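Local coordinates for protein phosphoribosylformylglycinamidine synthase 2 (Thermus thermophilus, PDB 3VIU) that belongs to the PurM-like (AIR synthase related) family and binds ADP and magnesium in a single chain built from two N- and C-terminal domain pairs, at residues L107-S112 / V257-A262. Residues are numbered along the deposited sequence; the frame is centred on the assembly and turned at random.
With ADP (adenosine-5'-diphosphate), chain B.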
loop_
_atom_site.group_PDB
_atom_site.type_symbol
_atom_site.label_atom_id
_atom_site.label_comp_id
_atom_site.label_asym_id
_atom_site.label_seq_id
_atom_site.Cartn_x
_atom_site.Cartn_y
_atom_site.Cartn_z
ATOM N N LEU A 107 10.222 -3.959 -4.245
ATOM C CA LEU A 107 11.417 -3.174 -4.539
ATOM C C LEU A 107 11.823 -3.313 -6.002
ATOM O O LEU A 107 12.219 -2.335 -6.645
ATOM C CB LEU A 107 12.571 -3.636 -3.650
ATOM C CG LEU A 107 13.085 -2.755 -2.509
ATOM C CD1 LEU A 107 11.996 -1.851 -1.971
ATOM C CD2 LEU A 107 13.645 -3.674 -1.415
ATOM N N ARG A 108 11.728 -4.534 -6.521
ATOM C CA ARG A 108 12.090 -4.796 -7.904
ATOM C C ARG A 108 11.120 -4.145 -8.889
ATOM O O ARG A 108 11.537 -3.676 -9.947
ATOM C CB ARG A 108 12.184 -6.308 -8.148
ATOM C CG ARG A 108 13.398 -6.948 -7.475
ATOM C CD ARG A 108 13.641 -8.356 -7.985
ATOM N NE ARG A 108 12.664 -9.310 -7.478
ATOM C CZ ARG A 108 12.670 -9.799 -6.240
ATOM N NH1 ARG A 108 11.734 -10.664 -5.869
ATOM N NH2 ARG A 108 13.616 -9.434 -5.379
ATOM N N ASP A 109 9.834 -4.101 -8.540
ATOM C CA ASP A 109 8.846 -3.471 -9.413
ATOM C C ASP A 109 9.157 -1.987 -9.572
ATOM O O ASP A 109 9.013 -1.426 -10.652
ATOM C CB ASP A 109 7.431 -3.602 -8.844
ATOM C CG ASP A 109 6.875 -5.000 -8.971
ATOM O OD1 ASP A 109 7.095 -5.638 -10.022
ATOM O OD2 ASP A 109 6.199 -5.454 -8.026
ATOM N N ILE A 110 9.567 -1.356 -8.480
ATOM C CA ILE A 110 9.892 0.060 -8.489
ATOM C C ILE A 110 11.199 0.298 -9.244
ATOM O O ILE A 110 11.326 1.273 -9.982
ATOM C CB ILE A 110 10.018 0.586 -7.050
ATOM C CG1 ILE A 110 8.691 0.373 -6.307
ATOM C CG2 ILE A 110 10.465 2.035 -7.055
ATOM C CD1 ILE A 110 7.474 0.838 -7.056
HETATM N N MSE A 111 12.166 -0.596 -9.061
HETATM C CA MSE A 111 13.454 -0.489 -9.744
HETATM C C MSE A 111 13.298 -0.610 -11.248
HETATM O O MSE A 111 13.986 0.075 -12.004
HETATM C CB MSE A 111 14.400 -1.612 -9.342
HETATM C CG MSE A 111 14.934 -1.617 -7.943
HETATM SE SE MSE A 111 15.973 -3.255 -7.797
HETATM C CE MSE A 111 14.996 -4.127 -6.373
ATOM N N SER A 112 12.420 -1.512 -11.682
ATOM C CA SER A 112 12.242 -1.730 -13.107
ATOM C C SER A 112 11.801 -0.470 -13.837
ATOM O O SER A 112 12.016 -0.354 -15.040
ATOM C CB SER A 112 11.275 -2.891 -13.367
ATOM O OG SER A 112 9.942 -2.542 -13.068
ATOM N N VAL A 257 12.897 -3.195 -19.074
ATOM C CA VAL A 257 13.373 -3.905 -17.897
ATOM C C VAL A 257 12.190 -4.578 -17.225
ATOM O O VAL A 257 11.141 -3.964 -17.027
ATOM C CB VAL A 257 14.018 -2.951 -16.881
ATOM C CG1 VAL A 257 14.577 -3.750 -15.723
ATOM C CG2 VAL A 257 15.106 -2.126 -17.543
ATOM N N GLN A 258 12.362 -5.847 -16.876
ATOM C CA GLN A 258 11.311 -6.616 -16.233
ATOM C C GLN A 258 11.854 -7.375 -15.042
ATOM O O GLN A 258 12.940 -7.954 -15.102
ATOM C CB GLN A 258 10.705 -7.622 -17.216
ATOM C CG GLN A 258 9.388 -7.197 -17.802
ATOM C CD GLN A 258 8.375 -6.866 -16.728
ATOM O OE1 GLN A 258 8.009 -7.716 -15.919
ATOM N NE2 GLN A 258 7.925 -5.626 -16.709
ATOM N N ASP A 259 11.106 -7.365 -13.949
ATOM C CA ASP A 259 11.525 -8.106 -12.777
ATOM C C ASP A 259 10.831 -9.444 -12.883
ATOM O O ASP A 259 9.824 -9.587 -13.578
ATOM C CB ASP A 259 11.101 -7.406 -11.484
ATOM C CG ASP A 259 9.624 -7.076 -11.457
ATOM O OD1 ASP A 259 9.193 -6.241 -12.282
ATOM O OD2 ASP A 259 8.898 -7.647 -10.615
HETATM N N MSE A 260 11.381 -10.431 -12.201
HETATM C CA MSE A 260 10.789 -11.746 -12.221
HETATM C C MSE A 260 10.158 -12.013 -10.869
HETATM O O MSE A 260 10.796 -11.864 -9.828
HETATM C CB MSE A 260 11.853 -12.782 -12.565
HETATM C CG MSE A 260 12.412 -12.562 -13.958
HETATM SE SE MSE A 260 13.629 -13.920 -14.518
HETATM C CE MSE A 260 12.601 -15.454 -13.990
ATOM N N GLY A 261 8.884 -12.371 -10.895
ATOM C CA GLY A 261 8.181 -12.649 -9.663
ATOM C C GLY A 261 7.354 -13.893 -9.851
ATOM O O GLY A 261 7.873 -14.947 -10.211
ATOM N N ALA A 262 6.059 -13.766 -9.610
ATOM C CA ALA A 262 5.152 -14.885 -9.765
ATOM C C ALA A 262 5.232 -15.370 -11.208
ATOM O O ALA A 262 5.119 -14.572 -12.139
ATOM C CB ALA A 262 3.732 -14.446 -9.433
HETATM P PB ADP B . 3.582 -7.872 -10.401
HETATM O O1B ADP B . 3.181 -9.302 -10.509
HETATM O O2B ADP B . 3.614 -7.445 -8.849
HETATM O O3B ADP B . 5.108 -7.689 -11.096
HETATM P PA ADP B . 1.029 -7.583 -11.320
HETATM O O1A ADP B . 0.961 -8.426 -12.545
HETATM O O2A ADP B . 0.710 -8.510 -10.030
HETATM O O3A ADP B . 2.523 -6.909 -11.200
HETATM O "O5'" ADP B . -0.077 -6.380 -11.344
HETATM C "C5'" ADP B . -0.742 -6.361 -12.622
HETATM C "C4'" ADP B . -0.893 -4.927 -13.209
HETATM O "O4'" ADP B . -2.244 -4.409 -12.986
HETATM C "C3'" ADP B . 0.063 -3.876 -12.588
HETATM O "O3'" ADP B . 0.418 -2.905 -13.582
HETATM C "C2'" ADP B . -0.764 -3.281 -11.448
HETATM O "O2'" ADP B . -0.327 -1.968 -11.088
HETATM C "C1'" ADP B . -2.191 -3.317 -12.002
HETATM N N9 ADP B . -3.180 -3.526 -10.936
HETATM C C8 ADP B . -3.457 -4.706 -10.304
HETATM N N7 ADP B . -4.390 -4.538 -9.412
HETATM C C5 ADP B . -4.776 -3.245 -9.408
HETATM C C6 ADP B . -5.724 -2.483 -8.678
HETATM N N6 ADP B . -6.510 -3.080 -7.708
HETATM N N1 ADP B . -5.845 -1.165 -8.949
HETATM C C2 ADP B . -5.092 -0.565 -9.885
HETATM N N3 ADP B . -4.190 -1.248 -10.593
HETATM C C4 ADP B . -4.001 -2.570 -10.391
HETATM O O HOH W 1 9.991 -8.855 -8.788
HETATM O O HOH W 2 9.535 -1.841 -16.290
#
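Residues 107-112 of helix 95-112 run antiparallel (177°) to residues 257-259 of edge strand 254-259, their axes 7.6 Å apart at closest. The CA atoms come nearest at Ser-112 and Val-257 (5.4 Å), while Arg-108 faces Asp-259 one helical turn earlier. There the CB atoms of Arg-108 and Asp-259 touch at 3.7 Å, and one turn on, CG1 of Val-257 lies 4.1 Å from CB of Ser-112. This seam joins the N- and C-terminal domains of the first AIR synthase-like half, and its Asp-109 and Asp-259 belong to the ADP pocket. CG of Asp-259 takes the crowded position between N and carbonyl carbon (chi1 53°), which sends its carboxylate to that of Asp-109, their planes 82° apart. Asp-109 OD1 and Asp-259 OD2 are 2.8 Å apart, so one acid probably carries a proton; ADP O3B, 3.1 Å from Asp-109 OD1, may favour this, although Lys-83, in a long, weak ion pair with Asp-109 OD2, would tend to offset it. Water 1 bridges the segments, accepting from Arg-108 NE, donating to Asp-259 OD2 and weakly to Met-260 O; Arg-108 NH1 hydrogen-bonds Gln-305. Water 2 donates to Val-257 O at 2.8 Å and weakly to Ser-112 O.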